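Local coordinates for ThiJ/pfpI family protein (Bacillus anthracis, PDB 3EFE) that is of unknown function but belongs to the DJ-1/PfpI family, whose members are typically enzymes or chaperones built around a reactive cysteine, at residues Lys6-Tyr11 against Leu41-Val46; Trp19-Leu24 against Ile79-Thr84; Arg32-Asp37 against Ile180-Leu185; Cys70-Lys75 against Ile104-Ala109. All blocks are in the same frame, centred on the assembly; numbering follows the deposited sequence.

Three of the four contacts reach one central, mostly parallel sheet. Interaction 1 pairs strands 8-11 and 43-47. Interaction 2 sets helix 18-30 against the end of strand 77-80, the other neighbour of strand 8-11, its centre about 13 Å from that of interaction 1. Interaction 4 lies about 11 Å (centre to centre) from interaction 1 and leads into strand 107-111, next to 77-80. Interaction 3 is peripheral, about 17 Å centre to centre from interaction 1, yet Leu41 packs on both Ile180 and Phe34. Along the chain interactions 1 and 2 alternate their segments, while interaction 4 is nested inside the loop closed by interaction 3. The sheet thus ties sequence-distant parts into one alpha/beta domain.

Interaction 1 (Lys6-Tyr11 against Leu41-Val46)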
# COMPACT_ATOMS: atom_id res chain seq x y z
N LYS D 6 -0.26 -19.42 -12.28
CA LYS D 6 1.11 -19.39 -12.81
C LYS D 6 1.62 -17.97 -13.05
O LYS D 6 2.80 -17.72 -12.86
CB LYS D 6 1.22 -20.26 -14.08
CG LYS D 6 1.16 -21.75 -13.75
CD LYS D 6 1.60 -22.70 -14.90
CE LYS D 6 2.27 -23.98 -14.36
NZ LYS D 6 3.80 -23.91 -14.47
N LYS D 7 0.75 -17.03 -13.43
CA LYS D 7 1.18 -15.62 -13.54
C LYS D 7 0.26 -14.68 -12.77
O LYS D 7 -0.86 -15.03 -12.49
CB LYS D 7 1.28 -15.22 -15.01
CG LYS D 7 1.99 -16.32 -15.80
CD LYS D 7 2.67 -15.83 -17.04
CE LYS D 7 3.51 -16.95 -17.65
NZ LYS D 7 2.66 -18.15 -18.05
N ALA D 8 0.79 -13.55 -12.35
CA ALA D 8 0.05 -12.52 -11.68
C ALA D 8 0.35 -11.24 -12.41
O ALA D 8 1.47 -10.92 -12.62
CB ALA D 8 0.41 -12.42 -10.21
N PHE D 9 -0.70 -10.59 -12.85
CA PHE D 9 -0.62 -9.29 -13.55
C PHE D 9 -1.19 -8.19 -12.70
O PHE D 9 -2.23 -8.36 -12.09
CB PHE D 9 -1.39 -9.36 -14.86
CG PHE D 9 -0.78 -10.33 -15.84
CD1 PHE D 9 0.42 -10.03 -16.47
CD2 PHE D 9 -1.39 -11.52 -16.09
CE1 PHE D 9 0.97 -10.87 -17.36
CE2 PHE D 9 -0.81 -12.44 -17.01
CZ PHE D 9 0.40 -12.08 -17.63
N LEU D 10 -0.49 -7.05 -12.64
CA LEU D 10 -1.10 -5.86 -12.08
C LEU D 10 -1.23 -4.85 -13.19
O LEU D 10 -0.24 -4.33 -13.73
CB LEU D 10 -0.25 -5.32 -10.94
CG LEU D 10 -0.68 -3.99 -10.31
CD1 LEU D 10 -1.95 -4.18 -9.43
CD2 LEU D 10 0.50 -3.28 -9.63
N TYR D 11 -2.44 -4.48 -13.50
CA TYR D 11 -2.67 -3.33 -14.41
C TYR D 11 -2.24 -2.02 -13.79
O TYR D 11 -2.76 -1.61 -12.72
CB TYR D 11 -4.13 -3.34 -14.86
CG TYR D 11 -4.48 -2.29 -15.88
CD1 TYR D 11 -3.87 -2.26 -17.15
CD2 TYR D 11 -5.45 -1.33 -15.60
CE1 TYR D 11 -4.23 -1.27 -18.08
CE2 TYR D 11 -5.82 -0.39 -16.51
CZ TYR D 11 -5.19 -0.34 -17.75
OH TYR D 11 -5.56 0.66 -18.63
N LEU D 41 4.85 -15.86 -6.57
CA LEU D 41 4.06 -15.59 -7.76
C LEU D 41 4.49 -14.25 -8.26
O LEU D 41 4.04 -13.24 -7.73
CB LEU D 41 2.60 -15.54 -7.42
CG LEU D 41 1.65 -15.49 -8.61
CD1 LEU D 41 2.02 -16.51 -9.68
CD2 LEU D 41 0.23 -15.72 -8.09
N LYS D 42 5.40 -14.23 -9.24
CA LYS D 42 5.96 -12.97 -9.79
C LYS D 42 4.84 -12.11 -10.38
O LYS D 42 4.00 -12.62 -11.10
CB LYS D 42 7.04 -13.26 -10.84
CG LYS D 42 8.34 -13.85 -10.24
CD LYS D 42 9.15 -12.75 -9.44
CE LYS D 42 9.24 -13.04 -7.89
NZ LYS D 42 10.29 -12.22 -7.15
N VAL D 43 4.79 -10.85 -9.93
CA VAL D 43 3.83 -9.85 -10.38
C VAL D 43 4.46 -9.13 -11.58
O VAL D 43 5.54 -8.52 -11.48
CB VAL D 43 3.42 -8.90 -9.22
CG1 VAL D 43 2.47 -7.67 -9.74
CG2 VAL D 43 2.76 -9.70 -8.09
N ILE D 44 3.81 -9.29 -12.73
CA ILE D 44 4.14 -8.53 -13.97
C ILE D 44 3.25 -7.30 -14.12
O ILE D 44 2.01 -7.41 -14.22
CB ILE D 44 4.03 -9.40 -15.25
CG1 ILE D 44 4.78 -10.72 -15.06
CG2 ILE D 44 4.61 -8.62 -16.49
CD1 ILE D 44 4.12 -11.93 -15.75
N THR D 45 3.83 -6.13 -14.13
CA THR D 45 3.01 -4.93 -14.31
C THR D 45 2.62 -4.79 -15.82
O THR D 45 3.47 -4.93 -16.69
CB THR D 45 3.65 -3.64 -13.72
OG1 THR D 45 4.84 -3.31 -14.38
CG2 THR D 45 3.94 -3.78 -12.24
N VAL D 46 1.32 -4.58 -16.10
CA VAL D 46 0.87 -4.38 -17.49
C VAL D 46 0.18 -3.03 -17.68
O VAL D 46 -0.68 -2.68 -16.94
CB VAL D 46 0.04 -5.53 -18.10
CG1 VAL D 46 -0.55 -6.50 -17.09
CG2 VAL D 46 -1.03 -4.96 -18.99
O HOH W 1 4.14 -14.24 -12.96
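Ala8 and Ile44 open a ladder of three backbone hydrogen bonds: Ile44 N gives to Ala8 O at 2.9 Å, Leu10 N to Ile44 O at 3.0 Å, and Val46 N to Leu10 O at 2.8 Å. Ile44 thus bonds to Ala8 and Leu10, the two residues flanking its partner Phe9, which is the mark of parallel strands; their axes run in the same sense, 33° apart. Weaker CA-H...O contacts, such as Phe9 CA to Ile44 O, fill in between the bonds. At the start of the ladder a water takes a weak bond from Ala8 N and donates to Lys42 O. The pair forms the two strands of a beta-alpha-beta crossover, linked by helix 18-30. Apolar contacts divide between the two faces of the sheet. On one, Phe9 lies alongside Ile44, CE1 to CD1 at 3.7 Å, and its CD1 meets Val46 CG1 at 3.7 Å. Beside Ala8 on the other face, Leu41 reaches in from the loop before strand 43-47, its CG 3.7 Å from Ala8 CB, and Val43 CG1 touches Leu10 CB at 3.8 Å. This second face also packs against helix 18-30, through Leu10 on Tyr21 and Val43 on Ile25, and against Leu59 of the second subunit.

Interaction 2 (Trp19-Leu24 against Ile79-Thr84); sequences WEYGYL and ILPGGT
The Tyr21 ring meets Pro81 obliquely, its CD2 lying 3.7 Å from Pro81 CB, and the two side chains cross at a slant. The second flat group, the Trp19 indole, carries Glu20 CG on one face, 3.3 Å above the plane and offset toward the rim, and it also meets the ring of Tyr23 of the second subunit. From there the Glu20 chain runs out extended, with chi2 at 178°, to the loop after strand 77-80. Its OE1 accepts a hydrogen bond from Gly82 N at 3.0 Å; the hydrogen bond is bent, 132° at the hydrogen, although the nitrogen lies nearly in line with the carboxylate C-O bond. Apart from this polar link the contact is apolar: Leu24 and Ile79 reach toward each other tip to tip, CD2 to CG1 at 4.0 Å, and Tyr21 CB is 4.3 Å from Ile79 CG2. Glu20 also touches Cys112, on the loop following strand 107-111. A first-helix glutamate beside this cysteine and the Gly-Gly backbone after strand 77-80 is consistent with the active site of DJ-1/PfpI proteins, where a glutamate adjoins the nucleophilic cysteine.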
# COMPACT_ATOMS: atom_id res chain seq x y z
N TRP D 19 -2.54 2.38 -1.94
CA TRP D 19 -2.83 1.66 -0.73
C TRP D 19 -3.63 0.42 -1.07
O TRP D 19 -3.75 -0.45 -0.24
CB TRP D 19 -3.52 2.54 0.29
CG TRP D 19 -4.87 2.84 -0.04
CD1 TRP D 19 -5.96 2.13 0.35
CD2 TRP D 19 -5.33 3.89 -0.85
NE1 TRP D 19 -7.04 2.67 -0.16
CE2 TRP D 19 -6.70 3.75 -0.93
CE3 TRP D 19 -4.69 4.91 -1.60
CZ2 TRP D 19 -7.51 4.62 -1.66
CZ3 TRP D 19 -5.47 5.78 -2.30
CH2 TRP D 19 -6.87 5.62 -2.35
N GLU D 20 -4.11 0.30 -2.31
CA GLU D 20 -5.17 -0.68 -2.60
C GLU D 20 -4.57 -2.05 -3.01
O GLU D 20 -5.17 -3.10 -2.74
CB GLU D 20 -6.16 -0.13 -3.61
CG GLU D 20 -7.08 0.87 -2.98
CD GLU D 20 -8.03 1.49 -3.87
OE1 GLU D 20 -8.07 1.13 -5.08
OE2 GLU D 20 -8.80 2.34 -3.34
N TYR D 21 -3.37 -2.03 -3.56
CA TYR D 21 -2.70 -3.26 -4.08
C TYR D 21 -1.45 -3.64 -3.32
O TYR D 21 -0.96 -4.70 -3.56
CB TYR D 21 -2.39 -3.22 -5.62
CG TYR D 21 -1.62 -2.02 -5.95
CD1 TYR D 21 -0.26 -1.95 -5.67
CD2 TYR D 21 -2.27 -0.85 -6.40
CE1 TYR D 21 0.43 -0.78 -5.88
CE2 TYR D 21 -1.57 0.28 -6.62
CZ TYR D 21 -0.25 0.32 -6.38
OH TYR D 21 0.44 1.45 -6.59
N GLY D 22 -1.01 -2.84 -2.36
CA GLY D 22 0.31 -3.01 -1.74
C GLY D 22 0.58 -4.29 -0.97
O GLY D 22 1.61 -4.89 -1.13
N TYR D 23 -0.34 -4.64 -0.08
CA TYR D 23 -0.39 -5.92 0.61
C TYR D 23 -0.39 -7.10 -0.36
O TYR D 23 0.41 -8.06 -0.22
CB TYR D 23 -1.67 -5.99 1.43
CG TYR D 23 -1.80 -5.10 2.70
CD1 TYR D 23 -0.93 -5.24 3.76
CD2 TYR D 23 -2.84 -4.17 2.83
CE1 TYR D 23 -1.07 -4.51 4.88
CE2 TYR D 23 -2.98 -3.37 3.97
CZ TYR D 23 -2.09 -3.56 4.99
OH TYR D 23 -2.17 -2.83 6.15
N LEU D 24 -1.30 -7.07 -1.32
CA LEU D 24 -1.45 -8.21 -2.20
C LEU D 24 -0.20 -8.47 -3.01
O LEU D 24 0.34 -9.56 -3.00
CB LEU D 24 -2.67 -8.03 -3.12
CG LEU D 24 -3.07 -9.19 -4.03
CD1 LEU D 24 -3.13 -10.61 -3.23
CD2 LEU D 24 -4.36 -8.87 -4.74
N ILE D 79 -4.89 -8.28 -11.31
CA ILE D 79 -5.24 -7.25 -10.32
C ILE D 79 -5.64 -5.87 -10.99
O ILE D 79 -4.86 -5.24 -11.76
CB ILE D 79 -4.09 -7.00 -9.27
CG1 ILE D 79 -3.67 -8.32 -8.64
CG2 ILE D 79 -4.50 -5.96 -8.18
CD1 ILE D 79 -2.22 -8.37 -8.11
N LEU D 80 -6.84 -5.41 -10.67
CA LEU D 80 -7.25 -4.07 -11.09
C LEU D 80 -7.44 -3.15 -9.89
O LEU D 80 -8.42 -3.24 -9.17
CB LEU D 80 -8.49 -4.10 -11.95
CG LEU D 80 -8.60 -5.30 -12.91
CD1 LEU D 80 -10.10 -5.45 -13.26
CD2 LEU D 80 -7.64 -5.16 -14.10
N PRO D 81 -6.50 -2.21 -9.69
CA PRO D 81 -6.60 -1.20 -8.67
C PRO D 81 -7.59 -0.07 -9.03
O PRO D 81 -7.93 0.10 -10.20
CB PRO D 81 -5.19 -0.62 -8.60
CG PRO D 81 -4.58 -0.96 -9.81
CD PRO D 81 -5.30 -2.06 -10.49
N GLY D 82 -8.07 0.62 -7.99
CA GLY D 82 -8.70 1.89 -8.14
C GLY D 82 -7.82 2.97 -8.70
O GLY D 82 -6.57 2.84 -8.79
N GLY D 83 -8.50 4.04 -9.08
CA GLY D 83 -7.92 5.30 -9.52
C GLY D 83 -9.05 6.15 -10.07
O GLY D 83 -10.23 5.74 -10.06
N THR D 84 -8.71 7.34 -10.54
CA THR D 84 -9.71 8.42 -10.75
C THR D 84 -10.08 8.58 -12.23
O THR D 84 -10.74 9.52 -12.61
CB THR D 84 -9.18 9.74 -10.21
OG1 THR D 84 -8.13 10.21 -11.09
CG2 THR D 84 -8.63 9.57 -8.77

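Interaction 3 (Arg32-Asp37 against Ile180-Leu185); sequences RYFKKD and IDVFTL
Val182 and Phe34 form the apolar centre. Val182 CG2 stands over one face of the Phe34 ring, 3.5 Å from its centroid and 21° off the normal, and displaced toward CE1 and CZ. The 180-185 loop joins two helices: Asp181, with positive phi, ends helix 169-179 in a Schellman motif, and Thr184 is the N-cap of helix 185-197. Between these two helix ends Val182 and Phe183 meet the loop that follows helix 18-30. Phe183 adds to the apolar cluster. Its CE1 lies near the plane of the Phe34 ring, at the edge of that ring, 3.7 Å from Phe34 CD2, and the two side chains cross at about a right angle. Tyr33 CB sits over a face of the Phe183 ring, 4.0 Å from its centroid, a CH-pi contact. Farther out, Lys35 CB touches Thr184 CG2 at 3.6 Å. The backbone link is Lys35 N to Val182 O, 3.0 Å long and nearly straight at 160°, with the donor in the carbonyl plane. A water adds a second link, donating to Tyr33 O and accepting from Thr184 N. At the polar edge, Lys35 CG stands between the backbone N and the carbonyl carbon (chi1 67°), and beyond it the chain is extended, crossing Asp181 at about a right angle. The ammonium makes a salt bridge with the Asp181 carboxylate through one weak hydrogen bond, NZ to OD2 at 3.2 Å, while the same NZ gives a further bond to Asp181 O at 3.0 Å.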
# COMPACT_ATOMS: atom_id res chain seq x y z
N ARG D 32 6.94 -14.85 0.55
CA ARG D 32 7.51 -15.17 1.88
C ARG D 32 6.63 -16.00 2.81
O ARG D 32 7.13 -16.69 3.64
CB ARG D 32 7.89 -13.90 2.61
CG ARG D 32 6.75 -12.94 2.74
CD ARG D 32 7.15 -11.70 3.41
NE ARG D 32 5.96 -10.89 3.69
CZ ARG D 32 5.94 -9.86 4.56
NH1 ARG D 32 7.02 -9.44 5.16
NH2 ARG D 32 4.83 -9.22 4.80
N TYR D 33 5.32 -15.97 2.68
CA TYR D 33 4.46 -16.71 3.57
C TYR D 33 3.68 -17.79 2.84
O TYR D 33 2.73 -18.29 3.39
CB TYR D 33 3.47 -15.78 4.24
CG TYR D 33 4.05 -14.70 5.11
CD1 TYR D 33 5.30 -14.84 5.70
CD2 TYR D 33 3.37 -13.50 5.29
CE1 TYR D 33 5.81 -13.87 6.49
CE2 TYR D 33 3.86 -12.53 6.08
CZ TYR D 33 5.08 -12.74 6.70
OH TYR D 33 5.66 -11.79 7.48
N PHE D 34 4.09 -18.11 1.61
CA PHE D 34 3.55 -19.21 0.86
C PHE D 34 3.72 -20.48 1.62
O PHE D 34 4.59 -20.60 2.50
CB PHE D 34 4.23 -19.34 -0.51
CG PHE D 34 3.71 -18.32 -1.55
CD1 PHE D 34 3.90 -18.51 -2.92
CD2 PHE D 34 3.02 -17.19 -1.17
CE1 PHE D 34 3.45 -17.61 -3.84
CE2 PHE D 34 2.57 -16.28 -2.11
CZ PHE D 34 2.79 -16.50 -3.43
N LYS D 35 2.91 -21.45 1.24
CA LYS D 35 2.98 -22.82 1.78
C LYS D 35 4.19 -23.48 1.21
O LYS D 35 4.85 -22.92 0.30
CB LYS D 35 1.73 -23.65 1.44
CG LYS D 35 1.52 -23.99 -0.00
CD LYS D 35 0.06 -24.29 -0.18
CE LYS D 35 -0.33 -24.47 -1.67
NZ LYS D 35 -1.70 -25.08 -1.87
N LYS D 36 4.47 -24.69 1.71
CA LYS D 36 5.70 -25.38 1.38
C LYS D 36 5.80 -25.68 -0.10
O LYS D 36 4.79 -25.83 -0.77
CB LYS D 36 5.84 -26.68 2.21
CG LYS D 36 4.93 -27.80 1.84
CD LYS D 36 5.18 -29.00 2.81
CE LYS D 36 3.99 -29.96 2.87
NZ LYS D 36 3.83 -30.75 4.20
N ASP D 37 7.03 -25.75 -0.60
CA ASP D 37 7.28 -26.05 -2.01
C ASP D 37 6.60 -25.16 -3.05
O ASP D 37 6.45 -25.54 -4.19
CB ASP D 37 6.80 -27.44 -2.35
CG ASP D 37 7.36 -28.49 -1.47
OD1 ASP D 37 8.62 -28.49 -1.22
OD2 ASP D 37 6.48 -29.33 -1.08
N ILE D 180 -6.50 -18.10 -4.88
CA ILE D 180 -5.39 -18.76 -5.61
C ILE D 180 -4.59 -19.82 -4.83
O ILE D 180 -3.65 -20.46 -5.38
CB ILE D 180 -4.43 -17.71 -6.26
CG1 ILE D 180 -3.56 -16.96 -5.23
CG2 ILE D 180 -5.26 -16.67 -7.11
CD1 ILE D 180 -2.43 -16.27 -5.87
N ASP D 181 -4.95 -20.00 -3.56
CA ASP D 181 -4.51 -21.13 -2.72
C ASP D 181 -2.98 -21.26 -2.56
O ASP D 181 -2.36 -22.32 -2.81
CB ASP D 181 -5.12 -22.42 -3.22
CG ASP D 181 -5.15 -23.50 -2.14
OD1 ASP D 181 -5.49 -23.14 -1.00
OD2 ASP D 181 -4.85 -24.69 -2.44
N VAL D 182 -2.40 -20.15 -2.11
CA VAL D 182 -0.99 -19.89 -2.13
C VAL D 182 -0.42 -19.92 -0.68
O VAL D 182 0.71 -20.24 -0.45
CB VAL D 182 -0.87 -18.62 -2.93
CG1 VAL D 182 -0.96 -17.35 -2.06
CG2 VAL D 182 0.24 -18.70 -3.90
N PHE D 183 -1.27 -19.67 0.30
CA PHE D 183 -0.97 -19.79 1.71
C PHE D 183 -1.76 -20.99 2.16
O PHE D 183 -2.69 -21.37 1.50
CB PHE D 183 -1.51 -18.58 2.54
CG PHE D 183 -0.72 -17.28 2.43
CD1 PHE D 183 0.02 -16.95 1.33
CD2 PHE D 183 -0.82 -16.32 3.45
CE1 PHE D 183 0.67 -15.70 1.27
CE2 PHE D 183 -0.18 -15.12 3.39
CZ PHE D 183 0.57 -14.80 2.32
N THR D 184 -1.39 -21.60 3.29
CA THR D 184 -2.33 -22.52 3.94
C THR D 184 -3.33 -21.64 4.74
O THR D 184 -3.14 -20.40 4.86
CB THR D 184 -1.66 -23.50 4.92
OG1 THR D 184 -1.50 -22.80 6.14
CG2 THR D 184 -0.30 -24.04 4.42
N LEU D 185 -4.38 -22.27 5.27
CA LEU D 185 -5.57 -21.57 5.76
C LEU D 185 -5.24 -20.95 7.12
O LEU D 185 -5.65 -19.86 7.42
CB LEU D 185 -6.84 -22.51 5.74
CG LEU D 185 -8.24 -21.97 5.24
CD1 LEU D 185 -9.30 -21.74 6.40
CD2 LEU D 185 -8.18 -20.64 4.39
O HOH W 2 1.12 -20.65 4.09

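Interaction 4 (Cys70-Lys75 against Ile104-Ala109)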
# COMPACT_ATOMS: atom_id res chain seq x y z
N CYS D 70 0.41 -9.16 -23.54
CA CYS D 70 -0.06 -9.91 -22.38
C CYS D 70 -1.07 -10.94 -22.78
O CYS D 70 -1.96 -10.62 -23.55
CB CYS D 70 -0.73 -8.94 -21.39
SG CYS D 70 -1.73 -9.73 -20.09
N THR D 71 -0.96 -12.14 -22.22
CA THR D 71 -1.92 -13.22 -22.45
C THR D 71 -2.54 -13.60 -21.12
O THR D 71 -1.82 -13.83 -20.16
CB THR D 71 -1.22 -14.49 -23.05
OG1 THR D 71 -0.46 -14.10 -24.19
CG2 THR D 71 -2.24 -15.60 -23.48
N LEU D 72 -3.87 -13.64 -21.08
CA LEU D 72 -4.60 -14.00 -19.87
C LEU D 72 -5.13 -15.40 -20.09
O LEU D 72 -5.71 -15.68 -21.12
CB LEU D 72 -5.73 -12.99 -19.55
CG LEU D 72 -5.48 -11.68 -18.75
CD1 LEU D 72 -4.12 -11.64 -17.94
CD2 LEU D 72 -5.63 -10.44 -19.63
N GLU D 73 -4.92 -16.27 -19.12
CA GLU D 73 -5.11 -17.71 -19.28
C GLU D 73 -5.84 -18.23 -18.06
O GLU D 73 -5.91 -17.53 -17.05
CB GLU D 73 -3.76 -18.44 -19.43
CG GLU D 73 -3.21 -18.52 -20.86
CD GLU D 73 -1.66 -18.78 -20.90
OE1 GLU D 73 -1.10 -19.39 -19.94
OE2 GLU D 73 -0.99 -18.35 -21.89
N SER D 74 -6.40 -19.44 -18.17
CA SER D 74 -7.23 -19.96 -17.12
C SER D 74 -6.32 -19.92 -15.93
O SER D 74 -5.13 -20.21 -16.04
CB SER D 74 -7.73 -21.39 -17.40
OG SER D 74 -8.92 -21.73 -16.64
N LYS D 75 -6.87 -19.50 -14.81
CA LYS D 75 -6.14 -19.40 -13.55
C LYS D 75 -4.95 -18.40 -13.44
O LYS D 75 -4.28 -18.39 -12.38
CB LYS D 75 -5.67 -20.75 -13.10
CG LYS D 75 -6.66 -21.89 -13.25
CD LYS D 75 -8.11 -21.61 -12.84
CE LYS D 75 -9.03 -22.88 -13.11
NZ LYS D 75 -8.83 -23.58 -14.48
N ILE D 104 -12.22 -17.72 -20.12
CA ILE D 104 -11.21 -18.76 -20.01
C ILE D 104 -10.89 -19.15 -18.57
O ILE D 104 -10.30 -20.22 -18.31
CB ILE D 104 -9.88 -18.44 -20.78
CG1 ILE D 104 -9.10 -19.79 -21.03
CG2 ILE D 104 -8.99 -17.28 -20.08
CD1 ILE D 104 -8.27 -19.85 -22.31
N GLY D 105 -11.25 -18.31 -17.62
CA GLY D 105 -11.15 -18.65 -16.18
C GLY D 105 -10.02 -17.94 -15.46
O GLY D 105 -9.58 -18.37 -14.40
N THR D 106 -9.57 -16.82 -16.00
CA THR D 106 -8.55 -16.06 -15.30
C THR D 106 -9.19 -15.39 -14.08
O THR D 106 -10.31 -14.89 -14.19
CB THR D 106 -7.81 -15.08 -16.19
OG1 THR D 106 -8.15 -13.79 -15.82
CG2 THR D 106 -8.10 -15.27 -17.62
N ILE D 107 -8.54 -15.50 -12.91
CA ILE D 107 -9.02 -14.87 -11.66
C ILE D 107 -8.84 -13.35 -11.84
O ILE D 107 -7.73 -12.89 -12.09
CB ILE D 107 -8.21 -15.31 -10.40
CG1 ILE D 107 -8.06 -16.85 -10.33
CG2 ILE D 107 -8.75 -14.68 -9.08
CD1 ILE D 107 -9.32 -17.62 -10.39
N VAL D 108 -9.93 -12.59 -11.78
CA VAL D 108 -9.82 -11.13 -11.83
C VAL D 108 -10.21 -10.51 -10.50
O VAL D 108 -11.23 -10.85 -9.91
CB VAL D 108 -10.46 -10.41 -13.13
CG1 VAL D 108 -11.10 -11.39 -14.04
CG2 VAL D 108 -11.30 -9.17 -12.75
N ALA D 109 -9.32 -9.66 -10.01
CA ALA D 109 -9.42 -9.06 -8.68
C ALA D 109 -9.47 -7.56 -8.94
O ALA D 109 -8.45 -7.01 -9.41
CB ALA D 109 -8.19 -9.41 -7.85
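Ser74 and Ile104 make the tight part of the contact. The hydroxyl OG of Ser74, anti to its backbone N (chi1 -159°) and so turned to Ile104, donates to Ile104 O at 2.6 Å, in the plane of that carbonyl, and at the same time accepts from Lys75 NZ at 2.8 Å, so two bonds hold the hydroxyl. Beside it Lys75 N gives to Gly105 O at 3.0 Å along a nearly straight N-H (163°), although the donor stands well above the carbonyl plane. Close in as well, Thr106 CG2 lies 3.2 Å from Glu73 O; Thr106 OG1 is buried here without a partner in the model. The looser side rests on van der Waals contacts of 3.8 Å: Leu72 CB to Thr106 CG2, and the methyl Ile104 CG2 against the carbonyl Leu72 O. Ile104 and Lys75 are exposed and mark the solvent side; Lys75 directs its CB away from the 104-109 segment, but its chain bends back at chi2 and chi4 to bring NZ to the serine. Gly105, with positive phi (106°), is the C-prime residue of a Schellman motif that ends helix 92-104. The loop before strand 77-80 thus clasps a helix-to-strand turn in the alpha/beta domain, just where strand 107-111 begins.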